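Local coordinates for protein 6'''-hydroxyparomomycin C oxidase (Microbacterium trichothecenolyticum, PDB 7DVE) that oxidises the C3 hydroxyl of the sugar of C-glycosides such as isoorientin and mangiferin, using bound FAD and passing the electrons to oxygen to give hydrogen peroxide, at residues C132-N136 against L154-E158; I141-D145 against R450-A454. All blocks are in the same frame, centred on the assembly; numbering follows the deposited sequence.

Contact 1 of 2, residues C132-N136 against L154-E158; sequences CPRPN and LSEGE
Arg134 reaches from the loop 132-136 to the helical segment 154-158 and grips Glu158 side-on, NE and NH2 each taking one carboxylate oxygen. In this salt bridge NE lies 2.6 Å from Glu158 OE2, which it meets on the syn side, and the straighter bond from NH2 to Glu158 OE1 spans 2.8 Å. The two flat groups are turned 41° apart. NH2 also bonds Ser155 OG, three residues earlier on the same helix, at 3.1 Å and in the guanidinium plane. The chain of Arg134 is extended from CG to NE (chi2 -178°, chi3 -179°), which carries the charge across to the helix. Glu158, Ser155 and Leu154 belong to helix 149-161 of this GMC oxidoreductase, and the loop they meet follows the FAD-binding residues Thr129 and Ala131. The apolar, buried part lies against one face of the guanidinium: Leu154 CB sits over its centre, 3.8 Å from Arg134 CZ, while Leu154 CD2 meets Pro135 CD tip to tip at 3.9 Å. With an alanine in place of Arg134, Glu158 would probably lose its charged mate and Leu154 CB the flat group packed on it. Toward the more open side Ser155 is exposed and contributes little surface beyond its hydroxyl. A water bridges Cys132 O and Glu158 OE2, donating to both, so OE2 accepts from it as well as from Arg134 NE.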
loop_
_atom_site.group_PDB
_atom_site.type_symbol
_atom_site.label_atom_id
_atom_site.label_comp_id
_atom_site.label_asym_id
_atom_site.label_seq_id
_atom_site.Cartn_x
_atom_site.Cartn_y
_atom_site.Cartn_z
ATOM N N CYS A 132 -5.100 6.872 5.055
ATOM C CA CYS A 132 -4.774 7.569 3.807
ATOM C C CYS A 132 -4.417 9.042 3.998
ATOM O O CYS A 132 -5.071 9.921 3.433
ATOM C CB CYS A 132 -5.933 7.456 2.823
ATOM S SG CYS A 132 -6.205 5.820 2.138
ATOM N N PRO A 133 -3.339 9.352 4.713
ATOM C CA PRO A 133 -2.903 10.752 4.794
ATOM C C PRO A 133 -2.301 11.243 3.484
ATOM O O PRO A 133 -1.886 10.467 2.615
ATOM C CB PRO A 133 -1.849 10.737 5.903
ATOM C CG PRO A 133 -1.275 9.367 5.846
ATOM C CD PRO A 133 -2.377 8.433 5.345
ATOM N N ARG A 134 -2.259 12.587 3.353
ATOM C CA ARG A 134 -1.553 13.258 2.275
ATOM C C ARG A 134 -0.108 13.494 2.693
ATOM O O ARG A 134 0.166 13.695 3.879
ATOM C CB ARG A 134 -2.221 14.591 1.950
ATOM C CG ARG A 134 -3.542 14.451 1.198
ATOM C CD ARG A 134 -4.134 15.803 0.865
ATOM N NE ARG A 134 -5.404 15.668 0.159
ATOM C CZ ARG A 134 -5.751 16.400 -0.890
ATOM N NH1 ARG A 134 -4.948 17.336 -1.377
ATOM N NH2 ARG A 134 -6.929 16.181 -1.475
ATOM N N PRO A 135 0.838 13.446 1.759
ATOM C CA PRO A 135 2.216 13.805 2.099
ATOM C C PRO A 135 2.310 15.286 2.435
ATOM O O PRO A 135 1.566 16.114 1.904
ATOM C CB PRO A 135 2.996 13.474 0.823
ATOM C CG PRO A 135 1.975 13.588 -0.280
ATOM C CD PRO A 135 0.681 13.125 0.328
ATOM N N ASN A 136 3.242 15.612 3.330
ATOM C CA ASN A 136 3.482 16.980 3.768
ATOM C C ASN A 136 4.959 17.342 3.592
ATOM O O ASN A 136 5.832 16.471 3.609
ATOM C CB ASN A 136 3.045 17.146 5.229
ATOM C CG ASN A 136 2.961 18.604 5.660
ATOM O OD1 ASN A 136 2.839 19.519 4.828
ATOM N ND2 ASN A 136 2.985 18.828 6.973
ATOM N N LEU A 154 -4.231 13.956 -5.669
ATOM C CA LEU A 154 -4.573 13.386 -4.369
ATOM C C LEU A 154 -6.087 13.431 -4.133
ATOM O O LEU A 154 -6.661 12.482 -3.580
ATOM C CB LEU A 154 -3.821 14.109 -3.260
ATOM C CG LEU A 154 -2.303 14.012 -3.268
ATOM C CD1 LEU A 154 -1.730 15.198 -2.531
ATOM C CD2 LEU A 154 -1.806 12.693 -2.618
ATOM N N SER A 155 -6.754 14.518 -4.551
ATOM C CA SER A 155 -8.219 14.550 -4.493
ATOM C C SER A 155 -8.830 13.411 -5.300
ATOM O O SER A 155 -9.731 12.714 -4.820
ATOM C CB SER A 155 -8.754 15.889 -4.997
ATOM O OG SER A 155 -8.423 16.931 -4.098
ATOM N N GLU A 156 -8.328 13.187 -6.518
ATOM C CA GLU A 156 -8.834 12.076 -7.316
ATOM C C GLU A 156 -8.591 10.723 -6.633
ATOM O O GLU A 156 -9.459 9.844 -6.665
ATOM C CB GLU A 156 -8.210 12.125 -8.704
ATOM C CG GLU A 156 -8.968 13.055 -9.615
ATOM C CD GLU A 156 -10.334 12.518 -9.975
ATOM O OE1 GLU A 156 -11.322 12.774 -9.230
ATOM O OE2 GLU A 156 -10.411 11.846 -11.027
ATOM N N GLY A 157 -7.434 10.538 -5.992
ATOM C CA GLY A 157 -7.193 9.282 -5.288
ATOM C C GLY A 157 -8.110 9.087 -4.091
ATOM O O GLY A 157 -8.567 7.969 -3.821
ATOM N N GLU A 158 -8.372 10.164 -3.342
ATOM C CA GLU A 158 -9.370 10.114 -2.266
ATOM C C GLU A 158 -10.757 9.759 -2.800
ATOM O O GLU A 158 -11.524 9.046 -2.143
ATOM C CB GLU A 158 -9.412 11.452 -1.536
ATOM C CG GLU A 158 -8.175 11.669 -0.678
ATOM C CD GLU A 158 -7.818 13.132 -0.505
ATOM O OE1 GLU A 158 -8.573 14.010 -0.994
ATOM O OE2 GLU A 158 -6.781 13.406 0.135
HETATM O O HOH W 1 -6.347 12.389 2.372
#

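Contact 2 of 2, residues I141-D145 against R450-A454; sequences IGFLD and RMGLA
The short helix 142-145, with Ile141 at its N-cap position, faces the irregular segment 450-454; the closest CA atoms, those of Phe143 and Leu453, are 7.6 Å apart, and no hydrogen bond joins the two backbones. Within the first segment Asp145 N bonds Ile141 O. The contact rests mainly on side chains, and the Phe143 ring is its centre. Its CG is flanked by both N and C of its own backbone (chi1 52°), which turns the ring toward Met451 and Leu453. Leu453 CG lies over one face in a CH-pi contact, 4.3 Å from the ring centroid, as the two side chains run antiparallel past one another. Ile141 CG2 covers the opposite face, away from the ring centre. Met451 comes to the ring edge instead: its SD is 3.8 Å from Phe143 CE1 and 77° off the ring normal. The same sulfur touches Leu144 CD1 at 4.0 Å, and Met451 and Leu144 both also pack on Leu496 of helix 490-510. This is an edge-on Met-aromatic contact set in a small apolar cluster, plain packing between a short helix and a late loop of the GMC oxidoreductase fold, with the Met451 side chain about 13 Å from the FAD.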
loop_
_atom_site.group_PDB
_atom_site.type_symbol
_atom_site.label_atom_id
_atom_site.label_comp_id
_atom_site.label_asym_id
_atom_site.label_seq_id
_atom_site.Cartn_x
_atom_site.Cartn_y
_atom_site.Cartn_z
ATOM N N ILE A 141 6.170 15.353 -3.740
ATOM C CA ILE A 141 6.923 15.392 -4.989
ATOM C C ILE A 141 6.844 16.819 -5.543
ATOM O O ILE A 141 5.779 17.303 -5.941
ATOM C CB ILE A 141 6.417 14.345 -5.987
ATOM C CG1 ILE A 141 6.635 12.943 -5.400
ATOM C CG2 ILE A 141 7.182 14.457 -7.271
ATOM C CD1 ILE A 141 5.693 11.871 -5.910
ATOM N N GLY A 142 7.986 17.501 -5.556
ATOM C CA GLY A 142 7.984 18.932 -5.790
ATOM C C GLY A 142 7.609 19.316 -7.207
ATOM O O GLY A 142 6.884 20.296 -7.419
ATOM N N PHE A 143 8.110 18.580 -8.204
ATOM C CA PHE A 143 7.766 18.957 -9.570
ATOM C C PHE A 143 6.293 18.723 -9.867
ATOM O O PHE A 143 5.761 19.328 -10.801
ATOM C CB PHE A 143 8.647 18.242 -10.602
ATOM C CG PHE A 143 8.723 16.743 -10.454
ATOM C CD1 PHE A 143 7.746 15.919 -11.004
ATOM C CD2 PHE A 143 9.807 16.155 -9.815
ATOM C CE1 PHE A 143 7.835 14.534 -10.897
ATOM C CE2 PHE A 143 9.905 14.764 -9.703
ATOM C CZ PHE A 143 8.920 13.954 -10.243
ATOM N N LEU A 144 5.625 17.876 -9.089
ATOM C CA LEU A 144 4.181 17.759 -9.185
ATOM C C LEU A 144 3.468 18.801 -8.343
ATOM O O LEU A 144 2.394 19.254 -8.734
ATOM C CB LEU A 144 3.730 16.353 -8.771
ATOM C CG LEU A 144 4.157 15.256 -9.748
ATOM C CD1 LEU A 144 3.544 13.936 -9.350
ATOM C CD2 LEU A 144 3.794 15.631 -11.199
ATOM N N ASP A 145 4.056 19.196 -7.204
ATOM C CA ASP A 145 3.436 20.173 -6.313
ATOM C C ASP A 145 3.456 21.584 -6.895
ATOM O O ASP A 145 2.542 22.374 -6.631
ATOM C CB ASP A 145 4.136 20.168 -4.954
ATOM C CG ASP A 145 3.190 20.522 -3.807
ATOM O OD1 ASP A 145 1.966 20.537 -4.033
ATOM O OD2 ASP A 145 3.656 20.797 -2.684
ATOM N N ARG A 450 11.204 4.531 -9.202
ATOM C CA ARG A 450 10.797 5.893 -8.884
ATOM C C ARG A 450 10.662 6.761 -10.133
ATOM O O ARG A 450 11.395 6.606 -11.121
ATOM C CB ARG A 450 11.804 6.524 -7.909
ATOM C CG ARG A 450 13.199 6.268 -8.317
ATOM C CD ARG A 450 14.187 7.381 -7.991
ATOM N NE ARG A 450 14.559 7.555 -6.592
ATOM C CZ ARG A 450 15.702 8.106 -6.208
ATOM N NH1 ARG A 450 16.614 8.482 -7.090
ATOM N NH2 ARG A 450 15.920 8.319 -4.913
ATOM N N MET A 451 9.721 7.698 -10.067
ATOM C CA MET A 451 9.533 8.653 -11.140
ATOM C C MET A 451 10.519 9.805 -10.987
ATOM O O MET A 451 10.914 10.166 -9.873
ATOM C CB MET A 451 8.087 9.169 -11.145
ATOM C CG MET A 451 7.762 10.177 -10.048
ATOM S SD MET A 451 6.233 11.092 -10.374
ATOM C CE MET A 451 5.274 9.895 -11.305
ATOM N N GLY A 452 10.941 10.367 -12.126
ATOM C CA GLY A 452 11.808 11.522 -12.118
ATOM C C GLY A 452 11.472 12.434 -13.280
ATOM O O GLY A 452 10.678 12.088 -14.166
ATOM N N LEU A 453 12.087 13.616 -13.270
ATOM C CA LEU A 453 11.753 14.582 -14.309
ATOM C C LEU A 453 12.432 14.250 -15.634
ATOM O O LEU A 453 11.914 14.610 -16.697
ATOM C CB LEU A 453 12.134 15.990 -13.856
ATOM C CG LEU A 453 11.007 16.986 -13.628
ATOM C CD1 LEU A 453 11.595 18.375 -13.388
ATOM C CD2 LEU A 453 10.057 16.977 -14.816
ATOM N N ALA A 454 13.578 13.566 -15.591
ATOM C CA ALA A 454 14.399 13.330 -16.772
ATOM C C ALA A 454 14.990 11.930 -16.726
ATOM O O ALA A 454 15.142 11.333 -15.661
ATOM C CB ALA A 454 15.532 14.352 -16.876
#

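In the fold
Contacts 1 and 2 have centres 16 Å apart and nearest atoms about 6 Å apart, without touching. Along the chain they alternate: 132-136, then 141-145, then 154-158 and finally 450-454, so that contact 1 closes within a short run of sequence while contact 2 reaches across some 300 residues. Helices 142-145 and 149-161 follow one another, and Leu144 packs on Leu150, joining the two neighbourhoods. Helix 490-510, which starts at the FAD-binding Thr490, is a shared neighbour, with Leu491 and Thr492 beside contact 1 and Leu496 beside contact 2. Contact 2 alone ties the region after the FAD-binding residues Thr129 and Ala131 to a late loop.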